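Local atomic coordinates of 6-phosphofructokinase isozyme 2 (Escherichia coli, PDB entry 3UMO), a protein that catalyses the ATP-dependent phosphorylation of fructose 6-phosphate to fructose 1,6-bisphosphate, the first committing step of glycolysis. Residues Gly131-Ser137 and Gly160-Asp166; Met1-Tyr5 and Thr263-Glu268; Thr82-Lys86 and Glu117-Leu121; Ile153-Gln157 and Ala175-Ile181. All blocks are in the same frame, centred on the assembly; numbering follows the deposited sequence.

Contact 1 of 4, residues Gly131-Ser137 and Gly160-Asp166; sequences GAILVIS and GIRCIVD
G131 N donates to G160 O at 2.7 Å, coming from above the carbonyl plane, where the chain enters two neighbouring parallel strands of the central sheet. Strands 133-137 and 162-166, joined through helix 146-158, form a beta-alpha-beta unit of the ribokinase-type fold; G160 is the C' residue of the Schellman motif that ends this helix. G131 O lies at the edge of the R162 guanidinium, near its plane, and a water donates to that oxygen while accepting a weak bond from NH1. A132 O takes the N-H of R162, the first rung of a regular parallel ladder.

I133 sends CG2 to I164 CD1 at 3.6 Å, on the sheet face covered by helix 254-267. L134 bonds on both sides of its peptide, N to R162 O and O from I164 N, and turns its side chain to the other face, with CB 3.7 Å from I161 CG2. V135 returns to the first face, its CG2 at 4.1 Å from I164 CB. I136 gives its N-H to I164 O, receives D166 N on its own O, and lays CD1 against C163 CB at 4.1 Å, beneath helix 146-158. D166, close to the bound magnesium ion and ATP, lies beside S137. One water bridges them, accepting from S137 OG at 2.6 Å and donating to D166 OD1 at 2.7 Å.

Contact 2 of 4, residues Met1-Tyr5 and Thr263-Glu268; sequences MVRIY and TLKLAE
The N-terminal end of inner strand 4-7 and the residues just before it meet the last turn of helix 254-267 here, through M1, V2 and I4 on one side and T263, L264, A267 and E268 on the other. I4 is the buried residue on the strand side. Its CG2 branch, anti to the backbone N (chi1 -57° places CG1 beside that nitrogen instead), touches T263 CG2 at 3.6 Å. The other branch runs out to CD1, which reaches L264 CD2 at 3.8 Å, the two side chains crossing at about a right angle. T263 offers only its methyl to the strand; its OG1 is hydrogen-bonded to V259 O, one turn back in the same helix.

In this alpha/beta fold of the PfkB family, strand 4-7 lies in the parallel sheet between 55-61 and 133-137, and I4 points from it to the helical layer on one face. Helix 40-50 shares that layer, and its I48 packs on I4, T263 and L264 together.

Nearer the terminus, A267 CB takes M1 CG at 3.5 Å and V2 CG2 at 4.0 Å, with I4 CD1 also close by, so three residues gather round one methyl group. M1 is poorly ordered, so the details at its end carry less weight: as modelled, the chain bends at chi3 (-89°) and brings CE to 3.8 Å from L264 CD2 and beside the E268 carboxylate. V2 N is buried by the contact and finds no partner in the model.

Contact 3 of 4, residues Thr82-Lys86 and Glu117-Leu121; sequences TVEAK and EFRQL
E117 reaches from helix 115-125 to the chain at A85 and K86, just beyond E84, and takes the backbone N-H of K86 on OE1. The bond measures 2.7 Å from K86 N to E117 OE1, is fairly straight (159° at the hydrogen), and meets the oxygen from above the carboxylate plane. The glutamate chain is extended beyond CG, which carries the carboxylate past A85, whose CB lies 3.7 Å from E117 CD. A water donates to the same OE1 and accepts from K86 NZ, linking opposite charges: K86 NZ and E117 OE1 themselves stay 5.0 Å apart. An alanine here would probably leave both the K86 amide and the water bridging to K86 NZ without their acceptor.

One turn on, Q120 crosses V83 obliquely and lies over its CG1 branch, with OE1 3.4 Å from that methyl. Its amide spans to the strand through two waters: NE2 gives to one that donates to E84 O, and OE1 receives from another that accepts from E84 N. Both backbone polar groups of E84 are thus bridged to one side chain.

L121 closes the contact from the buried side, its CD2 set 3.8 Å from V83 CG2.

The helix runs nearly antiparallel to the strand (161°) at an axis separation of 8.6 Å, lying as a layer on one face of the sheet, as in alpha/beta folds of this family. Strand 80-84 is the outermost strand of the parallel sheet within this chain; L121 also packs on I58 and P60 of its neighbour 55-61, while F118 turns to helix 146-158.

Contact 4 of 4, residues Ile153-Gln157 and Ala175-Ile181; sequences ISAAQ and ALAIGNI
Q157 and I153, one turn apart on helix 146-158, face the end of helix 169-175 and the loop that follows it toward strand 183-184. The Q157 chain is extended beyond CG and lays its amide alongside the loop backbone: NE2 donates to G179 O over 3.1 Å, nearly straight at 173°, with that oxygen almost in the amide plane. The same orientation brings OE1 to 3.0 Å from N180 O, two acceptors side by side without a bond between them.

I153 divides its branches. CG2 is met by I178 CD1 at 3.5 Å, and by I181 CD1 from a side chain at about a right angle to it. CD1, at the end of the other branch, goes instead to A175 CB at 3.6 Å. I178 CG2 lies against S154 CB.

A leucine at Q157 would lose the amide donor, and G179 O would probably be left without this partner and the loop less firmly held at G179.

Apolar packing round I153 and one directional bond from Q157, gripping the carbonyl of G179, together hold the loop against the helix.

From the N terminus, M1-Y5 begins contact 2, which closes only at 263-268 and so encloses the other three in one long loop. Inside it, contact 3 closes first, joining the outermost strand 80-84 to helix 115-125. Strand 133-137 is the next regular element after that helix, and it opens contact 1, in series with contact 3. Contacts 1 and 4 cross: helix segment 153-157 lies between the two strands of contact 1, and its loop partner 175-181 follows the second. Contacts 1 and 2 share the sheet, with backbone bonds between Y5 and both I133 and V135. Contacts 2 and 4 do not touch; their helices, 254-267 and 146-158, pack on opposite faces of the strands of contact 1.

Contact 1 of 4, residues Gly131-Ser137 and Gly160-Asp166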
# COMPACT_ATOMS: atom_id res chain seq x y z
N GLY A 131 -26.37 25.53 -34.13
CA GLY A 131 -25.42 24.80 -34.95
C GLY A 131 -24.09 24.58 -34.25
O GLY A 131 -23.32 23.70 -34.63
N ALA A 132 -23.82 25.39 -33.23
CA ALA A 132 -22.60 25.23 -32.45
C ALA A 132 -22.68 23.99 -31.56
O ALA A 132 -23.76 23.46 -31.31
CB ALA A 132 -22.33 26.46 -31.61
N ILE A 133 -21.52 23.56 -31.08
CA ILE A 133 -21.41 22.36 -30.27
C ILE A 133 -21.16 22.71 -28.81
O ILE A 133 -20.33 23.56 -28.49
CB ILE A 133 -20.30 21.44 -30.81
CG1 ILE A 133 -20.67 20.94 -32.20
CG2 ILE A 133 -20.05 20.26 -29.87
CD1 ILE A 133 -19.55 20.23 -32.92
N LEU A 134 -21.90 22.05 -27.92
CA LEU A 134 -21.71 22.18 -26.48
C LEU A 134 -21.35 20.83 -25.88
O LEU A 134 -22.10 19.86 -25.98
CB LEU A 134 -22.97 22.70 -25.80
CG LEU A 134 -22.86 22.74 -24.28
CD1 LEU A 134 -21.79 23.75 -23.87
CD2 LEU A 134 -24.21 23.08 -23.64
N VAL A 135 -20.19 20.77 -25.23
CA VAL A 135 -19.77 19.55 -24.55
C VAL A 135 -20.02 19.67 -23.05
O VAL A 135 -19.37 20.46 -22.37
CB VAL A 135 -18.28 19.24 -24.77
CG1 VAL A 135 -17.90 17.92 -24.11
CG2 VAL A 135 -17.95 19.21 -26.26
N ILE A 136 -20.97 18.89 -22.55
CA ILE A 136 -21.26 18.85 -21.12
C ILE A 136 -20.49 17.67 -20.53
O ILE A 136 -20.82 16.51 -20.78
CB ILE A 136 -22.77 18.69 -20.86
CG1 ILE A 136 -23.55 19.76 -21.62
CG2 ILE A 136 -23.06 18.78 -19.37
CD1 ILE A 136 -24.50 19.20 -22.65
N SER A 137 -19.45 17.97 -19.75
CA SER A 137 -18.57 16.92 -19.25
C SER A 137 -18.20 17.10 -17.78
O SER A 137 -17.84 18.20 -17.34
CB SER A 137 -17.28 16.87 -20.10
OG SER A 137 -16.35 15.98 -19.51
N GLY A 160 -31.08 24.41 -31.57
CA GLY A 160 -30.06 24.00 -32.51
C GLY A 160 -28.66 23.84 -31.96
O GLY A 160 -27.72 23.68 -32.73
N ILE A 161 -28.51 23.87 -30.64
CA ILE A 161 -27.21 23.59 -30.04
C ILE A 161 -26.97 22.08 -30.02
O ILE A 161 -27.81 21.32 -29.51
CB ILE A 161 -27.09 24.15 -28.62
CG1 ILE A 161 -27.27 25.67 -28.64
CG2 ILE A 161 -25.74 23.78 -28.01
CD1 ILE A 161 -27.42 26.30 -27.27
N ARG A 162 -25.85 21.65 -30.58
CA ARG A 162 -25.54 20.23 -30.68
C ARG A 162 -24.82 19.78 -29.41
O ARG A 162 -23.73 20.27 -29.11
CB ARG A 162 -24.71 19.95 -31.94
CG ARG A 162 -25.42 20.34 -33.24
CD ARG A 162 -24.47 20.32 -34.43
NE ARG A 162 -24.19 18.96 -34.90
CZ ARG A 162 -23.23 18.65 -35.77
NH1 ARG A 162 -22.44 19.60 -36.25
NH2 ARG A 162 -23.05 17.39 -36.14
N CYS A 163 -25.42 18.85 -28.67
CA CYS A 163 -24.89 18.49 -27.36
C CYS A 163 -24.12 17.18 -27.33
O CYS A 163 -24.56 16.15 -27.86
CB CYS A 163 -26.03 18.45 -26.33
SG CYS A 163 -26.80 20.06 -26.06
N ILE A 164 -22.95 17.23 -26.69
CA ILE A 164 -22.12 16.05 -26.46
C ILE A 164 -22.03 15.87 -24.95
O ILE A 164 -21.84 16.83 -24.21
CB ILE A 164 -20.72 16.26 -27.06
CG1 ILE A 164 -20.82 16.37 -28.59
CG2 ILE A 164 -19.77 15.13 -26.65
CD1 ILE A 164 -19.50 16.71 -29.27
N VAL A 165 -22.21 14.63 -24.49
CA VAL A 165 -22.27 14.38 -23.05
C VAL A 165 -21.22 13.36 -22.60
O VAL A 165 -21.08 12.30 -23.21
CB VAL A 165 -23.67 13.88 -22.63
CG1 VAL A 165 -23.70 13.57 -21.13
CG2 VAL A 165 -24.74 14.91 -22.99
N ASP A 166 -20.48 13.70 -21.55
CA ASP A 166 -19.58 12.75 -20.91
C ASP A 166 -19.74 12.90 -19.40
O ASP A 166 -19.30 13.88 -18.81
CB ASP A 166 -18.13 13.03 -21.32
CG ASP A 166 -17.15 12.03 -20.73
OD1 ASP A 166 -15.94 12.16 -21.03
OD2 ASP A 166 -17.57 11.12 -19.97
O HOH W 1 -23.74 22.37 -36.87
O HOH W 2 -14.87 14.65 -21.25

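Contact 2 of 4, residues Met1-Tyr5 and Thr263-Glu268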
# COMPACT_ATOMS: atom_id res chain seq x y z
N MET A 1 -15.95 25.26 -39.96
CA MET A 1 -16.12 24.63 -38.66
C MET A 1 -16.97 25.51 -37.74
O MET A 1 -16.78 26.73 -37.68
CB MET A 1 -14.76 24.36 -38.00
CG MET A 1 -14.86 23.52 -36.74
SD MET A 1 -13.39 23.53 -35.69
CE MET A 1 -12.43 22.18 -36.37
N VAL A 2 -17.91 24.89 -37.04
CA VAL A 2 -18.76 25.63 -36.10
C VAL A 2 -18.01 25.86 -34.80
O VAL A 2 -16.98 25.25 -34.55
CB VAL A 2 -20.07 24.87 -35.80
CG1 VAL A 2 -20.94 24.81 -37.05
CG2 VAL A 2 -19.77 23.48 -35.28
N ARG A 3 -18.53 26.76 -33.97
CA ARG A 3 -17.88 27.05 -32.70
C ARG A 3 -18.13 25.95 -31.67
O ARG A 3 -19.14 25.24 -31.72
CB ARG A 3 -18.36 28.40 -32.16
CG ARG A 3 -18.06 29.57 -33.11
CD ARG A 3 -18.14 30.88 -32.37
NE ARG A 3 -17.51 30.77 -31.05
CZ ARG A 3 -17.44 31.75 -30.16
NH1 ARG A 3 -17.96 32.94 -30.43
NH2 ARG A 3 -16.85 31.54 -28.99
N ILE A 4 -17.20 25.81 -30.73
CA ILE A 4 -17.28 24.78 -29.70
C ILE A 4 -17.26 25.39 -28.31
O ILE A 4 -16.43 26.26 -28.00
CB ILE A 4 -16.12 23.78 -29.83
CG1 ILE A 4 -16.13 23.15 -31.23
CG2 ILE A 4 -16.23 22.69 -28.77
CD1 ILE A 4 -14.85 22.40 -31.57
N TYR A 5 -18.17 24.93 -27.46
CA TYR A 5 -18.23 25.35 -26.07
C TYR A 5 -18.21 24.13 -25.17
O TYR A 5 -18.64 23.05 -25.58
CB TYR A 5 -19.51 26.15 -25.81
CG TYR A 5 -19.61 27.44 -26.60
CD1 TYR A 5 -20.08 27.44 -27.90
CD2 TYR A 5 -19.25 28.65 -26.03
CE1 TYR A 5 -20.17 28.62 -28.63
CE2 TYR A 5 -19.34 29.83 -26.74
CZ TYR A 5 -19.80 29.81 -28.04
OH TYR A 5 -19.89 30.98 -28.75
N THR A 263 -14.88 15.76 -30.55
CA THR A 263 -15.65 16.99 -30.69
C THR A 263 -15.18 17.78 -31.91
O THR A 263 -15.99 18.28 -32.69
CB THR A 263 -15.51 17.87 -29.44
OG1 THR A 263 -16.08 17.19 -28.31
CG2 THR A 263 -16.21 19.20 -29.63
N LEU A 264 -13.87 17.90 -32.07
CA LEU A 264 -13.31 18.58 -33.23
C LEU A 264 -13.70 17.89 -34.53
O LEU A 264 -14.05 18.55 -35.51
CB LEU A 264 -11.78 18.66 -33.13
CG LEU A 264 -11.26 19.76 -32.21
CD1 LEU A 264 -9.77 19.56 -31.94
CD2 LEU A 264 -11.52 21.13 -32.83
N LYS A 265 -13.66 16.56 -34.53
CA LYS A 265 -14.08 15.80 -35.71
C LYS A 265 -15.56 16.00 -35.98
O LYS A 265 -15.98 16.08 -37.14
CB LYS A 265 -13.76 14.31 -35.56
CG LYS A 265 -12.29 13.96 -35.79
CD LYS A 265 -11.81 14.47 -37.14
CE LYS A 265 -10.40 13.98 -37.46
NZ LYS A 265 -9.89 14.56 -38.74
N LEU A 266 -16.35 16.07 -34.91
CA LEU A 266 -17.79 16.26 -35.05
C LEU A 266 -18.07 17.63 -35.68
O LEU A 266 -18.95 17.76 -36.54
CB LEU A 266 -18.47 16.13 -33.69
CG LEU A 266 -19.93 15.66 -33.65
CD1 LEU A 266 -20.89 16.83 -33.65
CD2 LEU A 266 -20.24 14.73 -34.81
N ALA A 267 -17.30 18.63 -35.27
CA ALA A 267 -17.44 19.98 -35.81
C ALA A 267 -17.07 20.05 -37.29
O ALA A 267 -17.54 20.92 -38.02
CB ALA A 267 -16.62 20.97 -35.01
N GLU A 268 -16.23 19.12 -37.73
CA GLU A 268 -15.80 19.06 -39.12
C GLU A 268 -16.73 18.16 -39.92
O GLU A 268 -16.50 17.89 -41.10
CB GLU A 268 -14.36 18.55 -39.22
CG GLU A 268 -13.32 19.48 -38.62
CD GLU A 268 -11.98 18.79 -38.37
OE1 GLU A 268 -11.15 19.36 -37.64
OE2 GLU A 268 -11.78 17.67 -38.89

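Contact 3 of 4, residues Thr82-Lys86 and Glu117-Leu121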
# COMPACT_ATOMS: atom_id res chain seq x y z
N THR A 82 -17.60 32.70 -17.41
CA THR A 82 -17.81 32.23 -16.05
C THR A 82 -19.03 32.86 -15.39
O THR A 82 -19.54 33.90 -15.81
CB THR A 82 -16.56 32.47 -15.18
OG1 THR A 82 -16.27 33.87 -15.12
CG2 THR A 82 -15.35 31.72 -15.74
N VAL A 83 -19.51 32.18 -14.35
CA VAL A 83 -20.53 32.71 -13.47
C VAL A 83 -19.92 32.73 -12.08
O VAL A 83 -19.32 31.74 -11.66
CB VAL A 83 -21.78 31.81 -13.46
CG1 VAL A 83 -22.70 32.18 -12.30
CG2 VAL A 83 -22.50 31.90 -14.80
N GLU A 84 -20.03 33.85 -11.38
CA GLU A 84 -19.46 33.92 -10.04
C GLU A 84 -20.37 33.18 -9.07
O GLU A 84 -21.57 33.44 -9.02
CB GLU A 84 -19.28 35.38 -9.62
CG GLU A 84 -18.30 35.56 -8.47
CD GLU A 84 -17.72 36.96 -8.43
OE1 GLU A 84 -18.31 37.87 -9.04
OE2 GLU A 84 -16.66 37.13 -7.78
N ALA A 85 -19.80 32.25 -8.32
CA ALA A 85 -20.59 31.45 -7.38
C ALA A 85 -20.22 31.78 -5.94
O ALA A 85 -19.09 32.19 -5.66
CB ALA A 85 -20.41 29.97 -7.66
N LYS A 86 -21.17 31.60 -5.04
CA LYS A 86 -20.96 31.91 -3.62
C LYS A 86 -19.97 30.95 -2.97
O LYS A 86 -19.11 31.38 -2.21
CB LYS A 86 -22.30 31.90 -2.87
CG LYS A 86 -23.28 32.97 -3.32
CD LYS A 86 -23.00 34.31 -2.65
CE LYS A 86 -23.87 35.42 -3.22
NZ LYS A 86 -23.40 35.87 -4.57
N GLU A 117 -27.48 30.51 -9.43
CA GLU A 117 -26.24 30.29 -10.15
C GLU A 117 -26.41 29.34 -11.34
O GLU A 117 -25.85 29.56 -12.41
CB GLU A 117 -25.15 29.79 -9.20
CG GLU A 117 -24.62 30.88 -8.26
CD GLU A 117 -24.03 30.34 -6.97
OE1 GLU A 117 -23.62 31.16 -6.12
OE2 GLU A 117 -23.97 29.10 -6.81
N PHE A 118 -27.20 28.28 -11.15
CA PHE A 118 -27.44 27.34 -12.24
C PHE A 118 -28.20 28.00 -13.39
O PHE A 118 -27.90 27.77 -14.56
CB PHE A 118 -28.18 26.10 -11.75
CG PHE A 118 -28.34 25.04 -12.81
CD1 PHE A 118 -29.48 25.00 -13.59
CD2 PHE A 118 -27.35 24.11 -13.03
CE1 PHE A 118 -29.64 24.03 -14.57
CE2 PHE A 118 -27.49 23.13 -14.00
CZ PHE A 118 -28.64 23.10 -14.78
N ARG A 119 -29.20 28.83 -13.05
CA ARG A 119 -29.93 29.58 -14.07
C ARG A 119 -29.02 30.55 -14.81
O ARG A 119 -29.20 30.80 -16.00
CB ARG A 119 -31.12 30.32 -13.45
CG ARG A 119 -32.34 29.43 -13.20
CD ARG A 119 -33.52 30.24 -12.68
NE ARG A 119 -33.28 30.70 -11.31
CZ ARG A 119 -33.78 30.11 -10.23
NH1 ARG A 119 -34.56 29.05 -10.35
NH2 ARG A 119 -33.50 30.60 -9.03
N GLN A 120 -28.03 31.10 -14.11
CA GLN A 120 -27.04 31.96 -14.75
C GLN A 120 -26.20 31.19 -15.75
O GLN A 120 -25.85 31.71 -16.82
CB GLN A 120 -26.12 32.60 -13.71
CG GLN A 120 -26.78 33.72 -12.91
CD GLN A 120 -25.82 34.35 -11.93
OE1 GLN A 120 -24.78 34.88 -12.32
NE2 GLN A 120 -26.16 34.28 -10.65
N LEU A 121 -25.87 29.95 -15.40
CA LEU A 121 -25.10 29.09 -16.29
C LEU A 121 -25.95 28.72 -17.50
O LEU A 121 -25.47 28.71 -18.63
CB LEU A 121 -24.64 27.84 -15.54
CG LEU A 121 -23.47 28.06 -14.58
CD1 LEU A 121 -23.38 26.94 -13.55
CD2 LEU A 121 -22.16 28.17 -15.35
O HOH W 3 -23.59 35.09 -9.50
O HOH W 4 -22.07 35.94 -12.04
O HOH W 5 -24.22 33.89 -6.52

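Contact 4 of 4, residues Ile153-Gln157 and Ala175-Ile181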
# COMPACT_ATOMS: atom_id res chain seq x y z
N ILE A 153 -30.27 20.72 -20.99
CA ILE A 153 -29.97 20.06 -22.25
C ILE A 153 -31.15 20.16 -23.22
O ILE A 153 -30.95 20.41 -24.42
CB ILE A 153 -29.53 18.61 -22.02
CG1 ILE A 153 -28.15 18.60 -21.36
CG2 ILE A 153 -29.49 17.84 -23.33
CD1 ILE A 153 -27.83 17.33 -20.64
N SER A 154 -32.37 20.01 -22.71
CA SER A 154 -33.55 20.14 -23.54
C SER A 154 -33.64 21.56 -24.10
O SER A 154 -33.97 21.76 -25.27
CB SER A 154 -34.82 19.82 -22.76
OG SER A 154 -35.96 19.88 -23.60
N ALA A 155 -33.34 22.54 -23.25
CA ALA A 155 -33.38 23.95 -23.63
C ALA A 155 -32.37 24.24 -24.74
O ALA A 155 -32.68 24.93 -25.71
CB ALA A 155 -33.09 24.83 -22.43
N ALA A 156 -31.17 23.70 -24.59
CA ALA A 156 -30.10 23.92 -25.56
C ALA A 156 -30.44 23.31 -26.92
O ALA A 156 -30.26 23.95 -27.96
CB ALA A 156 -28.77 23.36 -25.03
N GLN A 157 -30.95 22.08 -26.91
CA GLN A 157 -31.28 21.38 -28.15
C GLN A 157 -32.41 22.02 -28.95
O GLN A 157 -32.38 22.02 -30.18
CB GLN A 157 -31.56 19.89 -27.88
CG GLN A 157 -30.32 19.13 -27.43
CD GLN A 157 -30.52 17.62 -27.39
OE1 GLN A 157 -29.61 16.86 -27.71
NE2 GLN A 157 -31.71 17.19 -27.00
N ALA A 175 -29.02 13.17 -18.38
CA ALA A 175 -28.57 13.93 -19.54
C ALA A 175 -29.09 13.30 -20.83
O ALA A 175 -29.24 13.98 -21.85
CB ALA A 175 -27.05 14.02 -19.56
N LEU A 176 -29.37 12.00 -20.78
CA LEU A 176 -29.83 11.25 -21.94
C LEU A 176 -31.34 11.03 -21.91
O LEU A 176 -31.89 10.36 -22.79
CB LEU A 176 -29.13 9.90 -22.01
CG LEU A 176 -27.76 9.81 -22.69
CD1 LEU A 176 -26.90 8.79 -21.99
CD2 LEU A 176 -27.93 9.44 -24.16
N ALA A 177 -32.00 11.57 -20.89
CA ALA A 177 -33.43 11.36 -20.73
C ALA A 177 -34.23 12.01 -21.86
O ALA A 177 -35.29 11.51 -22.25
CB ALA A 177 -33.90 11.88 -19.37
N ILE A 178 -33.72 13.11 -22.38
CA ILE A 178 -34.41 13.89 -23.40
C ILE A 178 -34.25 13.27 -24.79
O ILE A 178 -35.12 13.41 -25.64
CB ILE A 178 -33.89 15.34 -23.48
CG1 ILE A 178 -33.42 15.81 -22.11
CG2 ILE A 178 -34.96 16.26 -24.04
CD1 ILE A 178 -31.92 15.69 -21.89
N GLY A 179 -33.11 12.63 -25.01
CA GLY A 179 -32.82 12.01 -26.29
C GLY A 179 -32.24 12.96 -27.31
O GLY A 179 -32.12 14.16 -27.06
N ASN A 180 -31.87 12.40 -28.47
CA ASN A 180 -31.30 13.16 -29.58
C ASN A 180 -29.96 13.81 -29.24
O ASN A 180 -29.57 14.80 -29.86
CB ASN A 180 -32.29 14.21 -30.11
CG ASN A 180 -33.55 13.58 -30.66
OD1 ASN A 180 -33.49 12.60 -31.41
ND2 ASN A 180 -34.70 14.13 -30.29
N ILE A 181 -29.25 13.23 -28.28
CA ILE A 181 -27.90 13.68 -27.95
C ILE A 181 -27.00 13.36 -29.14
O ILE A 181 -27.07 12.27 -29.70
CB ILE A 181 -27.36 12.94 -26.71
CG1 ILE A 181 -28.28 13.15 -25.50
CG2 ILE A 181 -25.92 13.35 -26.40
CD1 ILE A 181 -28.49 14.60 -25.11